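Local atomic coordinates of aromatic amino acid aminotransferase I (PDB entry 6HNU), a protein that probably transfers the amino group of aromatic L-amino acids to 2-oxoglutarate, giving aromatic oxo-acids and L-glutamate, with pyridoxal 5'-phosphate as cofactor. Residues T142-S147 against V293-F298; Q116-H121 against L308-G313. All blocks are in the same frame, centred on the assembly; numbering follows the deposited sequence.

Contact 1 (T142-S147 against V293-F298); sequences TEAWDS and VRLDSF. With PLP (pyridoxal-5'-phosphate), chain I.
Leu295 reaches from strand 292-297 to helix 141-152 with both methyls: CD2 lies 3.9 Å from Ala144 CB, and CD1 sits over the backbone just beyond it, 4.0 Å from Trp145 N. This is the core of the large domain in a fold-type I PLP enzyme, where the first turn of the helix and the end of the strand share the cofactor phosphate. Thr142 grips one phosphate oxygen twice, its backbone N and its OG1 both bonding O3P (OG1 at 2.6 Å), and the positive end of the helix dipole probably adds to the pull. From the strand, Ser297 OG donates to O1P at 2.5 Å; OG, anti to the backbone N (chi1 -176°), is turned to the phosphate and is also hydrogen-bonded to Ser299 N. In the next shell, Asn141 ND2 bonds Leu295 O and so ties the helix start to the strand directly. Trp145 NE1 is held by Ala169 O, while its ring meets that of Tyr211. Within the same helix turn, Glu143 OE1 takes the N-H of Val139, and OE2, also bonded to His325 NE2, receives Ser147 OG at 2.6 Å on its anti lone pair.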
loop_
_atom_site.group_PDB
_atom_site.type_symbol
_atom_site.label_atom_id
_atom_site.label_comp_id
_atom_site.label_asym_id
_atom_site.label_seq_id
_atom_site.Cartn_x
_atom_site.Cartn_y
_atom_site.Cartn_z
ATOM N N THR B 142 -2.264 6.914 6.094
ATOM C CA THR B 142 -1.223 7.480 5.208
ATOM C C THR B 142 -1.660 7.264 3.750
ATOM O O THR B 142 -1.801 8.234 2.986
ATOM C CB THR B 142 0.155 6.868 5.496
ATOM O OG1 THR B 142 0.383 7.024 6.905
ATOM C CG2 THR B 142 1.224 7.570 4.678
ATOM N N GLU B 143 -1.912 6.016 3.408
ATOM C CA GLU B 143 -2.353 5.632 2.041
ATOM C C GLU B 143 -3.724 6.261 1.796
ATOM O O GLU B 143 -3.887 6.892 0.714
ATOM C CB GLU B 143 -2.445 4.121 1.870
ATOM C CG GLU B 143 -3.118 3.752 0.556
ATOM C CD GLU B 143 -4.608 3.525 0.651
ATOM O OE1 GLU B 143 -5.006 2.597 1.395
ATOM O OE2 GLU B 143 -5.380 4.210 -0.072
ATOM N N ALA B 144 -4.666 6.144 2.747
ATOM C CA ALA B 144 -6.041 6.643 2.508
ATOM C C ALA B 144 -5.988 8.143 2.172
ATOM O O ALA B 144 -6.708 8.557 1.288
ATOM C CB ALA B 144 -6.952 6.338 3.668
ATOM N N TRP B 145 -5.101 8.919 2.812
ATOM C CA TRP B 145 -4.932 10.363 2.530
ATOM C C TRP B 145 -4.360 10.575 1.116
ATOM O O TRP B 145 -4.888 11.425 0.320
ATOM C CB TRP B 145 -4.068 10.999 3.626
ATOM C CG TRP B 145 -3.687 12.395 3.269
ATOM C CD1 TRP B 145 -2.426 12.878 3.090
ATOM C CD2 TRP B 145 -4.587 13.496 3.034
ATOM N NE1 TRP B 145 -2.471 14.197 2.715
ATOM C CE2 TRP B 145 -3.775 14.614 2.707
ATOM C CE3 TRP B 145 -5.986 13.638 3.005
ATOM C CZ2 TRP B 145 -4.309 15.848 2.373
ATOM C CZ3 TRP B 145 -6.508 14.878 2.704
ATOM C CH2 TRP B 145 -5.674 15.961 2.408
ATOM N N ASP B 146 -3.330 9.824 0.747
ATOM C CA ASP B 146 -2.737 9.911 -0.607
ATOM C C ASP B 146 -3.843 9.651 -1.623
ATOM O O ASP B 146 -4.002 10.485 -2.558
ATOM C CB ASP B 146 -1.555 8.960 -0.753
ATOM C CG ASP B 146 -0.847 9.115 -2.092
ATOM O OD1 ASP B 146 -0.325 10.186 -2.338
ATOM O OD2 ASP B 146 -0.766 8.148 -2.810
ATOM N N SER B 147 -4.635 8.611 -1.388
ATOM C CA SER B 147 -5.768 8.199 -2.272
ATOM C C SER B 147 -6.872 9.244 -2.288
ATOM O O SER B 147 -7.451 9.438 -3.390
ATOM C CB SER B 147 -6.319 6.839 -1.917
ATOM O OG SER B 147 -5.282 5.872 -2.034
ATOM N N VAL B 293 -15.840 12.156 4.314
ATOM C CA VAL B 293 -15.039 10.917 4.194
ATOM C C VAL B 293 -14.205 10.809 5.456
ATOM O O VAL B 293 -13.484 11.769 5.779
ATOM C CB VAL B 293 -14.224 10.866 2.899
ATOM C CG1 VAL B 293 -13.510 9.536 2.736
ATOM C CG2 VAL B 293 -15.105 11.115 1.691
ATOM N N ARG B 294 -14.329 9.685 6.133
ATOM C CA ARG B 294 -13.557 9.390 7.367
ATOM C C ARG B 294 -12.429 8.401 7.056
ATOM O O ARG B 294 -12.667 7.358 6.402
ATOM C CB ARG B 294 -14.486 8.871 8.465
ATOM C CG ARG B 294 -13.776 8.464 9.748
ATOM C CD ARG B 294 -14.746 7.881 10.755
ATOM N NE ARG B 294 -14.170 7.733 12.075
ATOM C CZ ARG B 294 -14.191 8.645 13.041
ATOM N NH1 ARG B 294 -14.698 9.827 12.819
ATOM N NH2 ARG B 294 -13.618 8.397 14.202
ATOM N N LEU B 295 -11.222 8.712 7.518
ATOM C CA LEU B 295 -10.038 7.820 7.426
ATOM C C LEU B 295 -9.852 7.192 8.803
ATOM O O LEU B 295 -9.471 7.885 9.774
ATOM C CB LEU B 295 -8.803 8.590 6.948
ATOM C CG LEU B 295 -9.054 9.614 5.842
ATOM C CD1 LEU B 295 -7.757 10.298 5.464
ATOM C CD2 LEU B 295 -9.711 8.995 4.619
ATOM N N ASP B 296 -10.173 5.911 8.917
ATOM C CA ASP B 296 -10.025 5.154 10.186
ATOM C C ASP B 296 -8.847 4.201 10.138
ATOM O O ASP B 296 -8.576 3.605 9.073
ATOM C CB ASP B 296 -11.285 4.316 10.468
ATOM C CG ASP B 296 -12.386 5.074 11.174
ATOM O OD1 ASP B 296 -12.083 5.677 12.215
ATOM O OD2 ASP B 296 -13.568 4.974 10.731
ATOM N N SER B 297 -8.142 4.029 11.261
ATOM C CA SER B 297 -6.929 3.196 11.291
ATOM C C SER B 297 -6.875 2.377 12.583
ATOM O O SER B 297 -7.285 2.888 13.630
ATOM C CB SER B 297 -5.712 4.058 11.221
ATOM O OG SER B 297 -4.557 3.255 11.151
ATOM N N PHE B 298 -6.266 1.211 12.515
ATOM C CA PHE B 298 -5.902 0.404 13.712
ATOM C C PHE B 298 -4.552 0.817 14.300
ATOM O O PHE B 298 -4.154 0.280 15.347
ATOM C CB PHE B 298 -5.852 -1.067 13.343
ATOM C CG PHE B 298 -7.213 -1.663 13.159
ATOM C CD1 PHE B 298 -8.180 -1.546 14.145
ATOM C CD2 PHE B 298 -7.508 -2.370 12.007
ATOM C CE1 PHE B 298 -9.402 -2.185 14.009
ATOM C CE2 PHE B 298 -8.750 -2.964 11.851
ATOM C CZ PHE B 298 -9.709 -2.822 12.826
HETATM N N1 PLP I . -2.835 10.833 9.992
HETATM C C2 PLP I . -2.403 11.587 11.006
HETATM C C2A PLP I . -2.972 12.952 11.174
HETATM C C3 PLP I . -1.436 11.122 11.893
HETATM O O3 PLP I . -0.989 11.972 12.868
HETATM C C4 PLP I . -0.895 9.835 11.697
HETATM C C4A PLP I . 0.144 9.339 12.597
HETATM C C5 PLP I . -1.387 9.043 10.652
HETATM C C6 PLP I . -2.329 9.593 9.819
HETATM C C5A PLP I . -0.803 7.687 10.339
HETATM O O4P PLP I . -1.855 6.706 10.122
HETATM P P PLP I . -1.602 5.252 9.656
HETATM O O1P PLP I . -2.997 4.678 9.755
HETATM O O2P PLP I . -0.581 4.635 10.652
HETATM O O3P PLP I . -1.050 5.308 8.234
#

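Contact 2 (Q116-H121 against L308-G313); sequences QFIKEH and LGWIVG
Ile118 and His121, one turn apart on helix 112-126, both point at a single residue of 308-313, the indole of Trp310. Ahead of it, Leu308 pairs through its backbone with Phe298, and Gly309 brings the chain into the sheet by bonding Ser138 of strand 133-138. At Trp310, CG stands between the backbone N and the carbonyl carbon (chi1 64°), which swings the indole off the strand toward the helix. Ile118 drops its CG1 onto the six-membered ring, 3.4 Å from the centroid and 8° off the normal, a close CH-pi contact. CD1 lies over the same face, toward the CH2-CZ3 side, 3.8 Å from Trp310 CH2, whereas CG2 hangs nearer the pyrrole end, 4.2 Å from Trp310 CG. Ile118 does this with chi1 at -134°, well away from a staggered value, which suggests some strain. This is a helix laid on one face of the large-domain mixed sheet of fold-type I aminotransferases. His121 crosses the indole at about a right angle, bringing CD2 to 4.1 Å from Trp310 CZ2. Tyr352 meets the His121 ring edge-to-face, and the indole NE1 makes a weak hydrogen bond to Thr122 OG1. Next, Ile311 pairs with Ile136, and Val312 bonds the backbone of Arg294 and rests its side chain on Trp133 and Val135.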
loop_
_atom_site.group_PDB
_atom_site.type_symbol
_atom_site.label_atom_id
_atom_site.label_comp_id
_atom_site.label_asym_id
_atom_site.label_seq_id
_atom_site.Cartn_x
_atom_site.Cartn_y
_atom_site.Cartn_z
ATOM N N GLN B 116 -17.608 -6.737 7.396
ATOM C CA GLN B 116 -18.827 -6.864 8.226
ATOM C C GLN B 116 -18.551 -6.348 9.648
ATOM O O GLN B 116 -19.362 -5.572 10.189
ATOM C CB GLN B 116 -19.320 -8.303 8.290
ATOM C CG GLN B 116 -20.556 -8.454 9.176
ATOM C CD GLN B 116 -21.011 -9.889 9.251
ATOM O OE1 GLN B 116 -20.284 -10.763 9.724
ATOM N NE2 GLN B 116 -22.220 -10.148 8.764
ATOM N N PHE B 117 -17.462 -6.788 10.268
ATOM C CA PHE B 117 -17.141 -6.388 11.646
ATOM C C PHE B 117 -16.929 -4.874 11.683
ATOM O O PHE B 117 -17.481 -4.185 12.553
ATOM C CB PHE B 117 -15.910 -7.096 12.189
ATOM C CG PHE B 117 -15.690 -6.782 13.643
ATOM C CD1 PHE B 117 -15.055 -5.607 14.023
ATOM C CD2 PHE B 117 -16.092 -7.666 14.620
ATOM C CE1 PHE B 117 -14.828 -5.325 15.348
ATOM C CE2 PHE B 117 -15.896 -7.373 15.955
ATOM C CZ PHE B 117 -15.258 -6.213 16.315
ATOM N N ILE B 118 -16.140 -4.361 10.755
ATOM C CA ILE B 118 -15.715 -2.939 10.804
ATOM C C ILE B 118 -16.923 -2.057 10.432
ATOM O O ILE B 118 -17.074 -0.971 11.001
ATOM C CB ILE B 118 -14.424 -2.804 9.954
ATOM C CG1 ILE B 118 -13.353 -2.000 10.679
ATOM C CG2 ILE B 118 -14.694 -2.287 8.566
ATOM C CD1 ILE B 118 -13.015 -2.539 12.046
ATOM N N LYS B 119 -17.836 -2.538 9.595
ATOM C CA LYS B 119 -19.073 -1.790 9.282
ATOM C C LYS B 119 -19.986 -1.756 10.512
ATOM O O LYS B 119 -20.552 -0.690 10.814
ATOM C CB LYS B 119 -19.744 -2.345 8.030
ATOM C CG LYS B 119 -20.901 -1.494 7.557
ATOM C CD LYS B 119 -21.440 -1.840 6.167
ATOM C CE LYS B 119 -22.494 -0.865 5.695
ATOM N NZ LYS B 119 -22.899 -1.108 4.289
ATOM N N GLU B 120 -20.138 -2.870 11.224
ATOM C CA GLU B 120 -20.951 -2.906 12.456
ATOM C C GLU B 120 -20.350 -1.939 13.484
ATOM O O GLU B 120 -21.104 -1.194 14.092
ATOM C CB GLU B 120 -20.974 -4.303 13.051
ATOM C CG GLU B 120 -21.789 -5.282 12.219
ATOM C CD GLU B 120 -21.694 -6.749 12.626
ATOM O OE1 GLU B 120 -20.705 -7.180 13.296
ATOM O OE2 GLU B 120 -22.610 -7.482 12.239
ATOM N N HIS B 121 -19.038 -2.008 13.684
ATOM C CA HIS B 121 -18.289 -1.079 14.568
ATOM C C HIS B 121 -18.630 0.374 14.214
ATOM O O HIS B 121 -19.083 1.146 15.127
ATOM C CB HIS B 121 -16.801 -1.357 14.512
ATOM C CG HIS B 121 -16.014 -0.309 15.231
ATOM N ND1 HIS B 121 -15.993 -0.218 16.621
ATOM C CD2 HIS B 121 -15.275 0.723 14.753
ATOM C CE1 HIS B 121 -15.256 0.830 16.965
ATOM N NE2 HIS B 121 -14.804 1.436 15.826
ATOM N N LEU B 308 -3.393 -1.462 8.160
ATOM C CA LEU B 308 -4.803 -1.790 7.919
ATOM C C LEU B 308 -5.654 -0.674 8.497
ATOM O O LEU B 308 -5.521 -0.317 9.689
ATOM C CB LEU B 308 -5.157 -3.116 8.587
ATOM C CG LEU B 308 -6.552 -3.668 8.309
ATOM C CD1 LEU B 308 -6.802 -3.911 6.822
ATOM C CD2 LEU B 308 -6.747 -4.981 9.072
ATOM N N GLY B 309 -6.525 -0.161 7.665
ATOM C CA GLY B 309 -7.526 0.771 8.132
ATOM C C GLY B 309 -8.719 0.650 7.220
ATOM O O GLY B 309 -8.849 -0.381 6.458
ATOM N N TRP B 310 -9.571 1.634 7.296
ATOM C CA TRP B 310 -10.740 1.655 6.403
ATOM C C TRP B 310 -11.158 3.097 6.125
ATOM O O TRP B 310 -10.643 4.070 6.749
ATOM C CB TRP B 310 -11.868 0.755 6.943
ATOM C CG TRP B 310 -12.438 1.187 8.248
ATOM C CD1 TRP B 310 -13.576 1.901 8.435
ATOM C CD2 TRP B 310 -11.882 0.956 9.552
ATOM N NE1 TRP B 310 -13.775 2.105 9.769
ATOM C CE2 TRP B 310 -12.750 1.560 10.481
ATOM C CE3 TRP B 310 -10.733 0.320 10.021
ATOM C CZ2 TRP B 310 -12.516 1.532 11.850
ATOM C CZ3 TRP B 310 -10.489 0.298 11.376
ATOM C CH2 TRP B 310 -11.373 0.896 12.272
ATOM N N ILE B 311 -12.059 3.236 5.172
ATOM C CA ILE B 311 -12.538 4.561 4.712
ATOM C C ILE B 311 -14.052 4.475 4.752
ATOM O O ILE B 311 -14.582 3.485 4.216
ATOM C CB ILE B 311 -11.976 4.889 3.323
ATOM C CG1 ILE B 311 -10.440 4.888 3.311
ATOM C CG2 ILE B 311 -12.519 6.198 2.782
ATOM C CD1 ILE B 311 -9.813 4.805 1.918
ATOM N N VAL B 312 -14.702 5.453 5.387
ATOM C CA VAL B 312 -16.171 5.565 5.498
ATOM C C VAL B 312 -16.631 6.729 4.634
ATOM O O VAL B 312 -16.100 7.845 4.761
ATOM C CB VAL B 312 -16.665 5.718 6.934
ATOM C CG1 VAL B 312 -18.159 5.476 7.000
ATOM C CG2 VAL B 312 -15.898 4.808 7.894
ATOM N N GLY B 313 -17.664 6.484 3.839
ATOM C CA GLY B 313 -18.244 7.520 2.986
ATOM C C GLY B 313 -19.319 6.966 2.071
ATOM O O GLY B 313 -19.748 5.802 2.209
#

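Overall arrangement
Coming from the N terminus, the first of the four segments is on helix 112-126; strand 133-138 and the cofactor-binding helix 141-152 follow, and only much later come strands 292-297 and 309-314. Contact 1 closes a loop of 145 residues, wholly contained in the 186-residue loop closed by contact 2. The two late strands are antiparallel neighbours in the large-domain sheet, joined by a probable hydrogen bond from Trp310 N to Asp296 O (2.8 Å). Contact 1 fastens helix 141-152 to one face of that sheet, and contact 2 fastens helix 112-126 to the other. They also touch through Phe298, whose CZ lies 3.4 Å from Ile118 CD1.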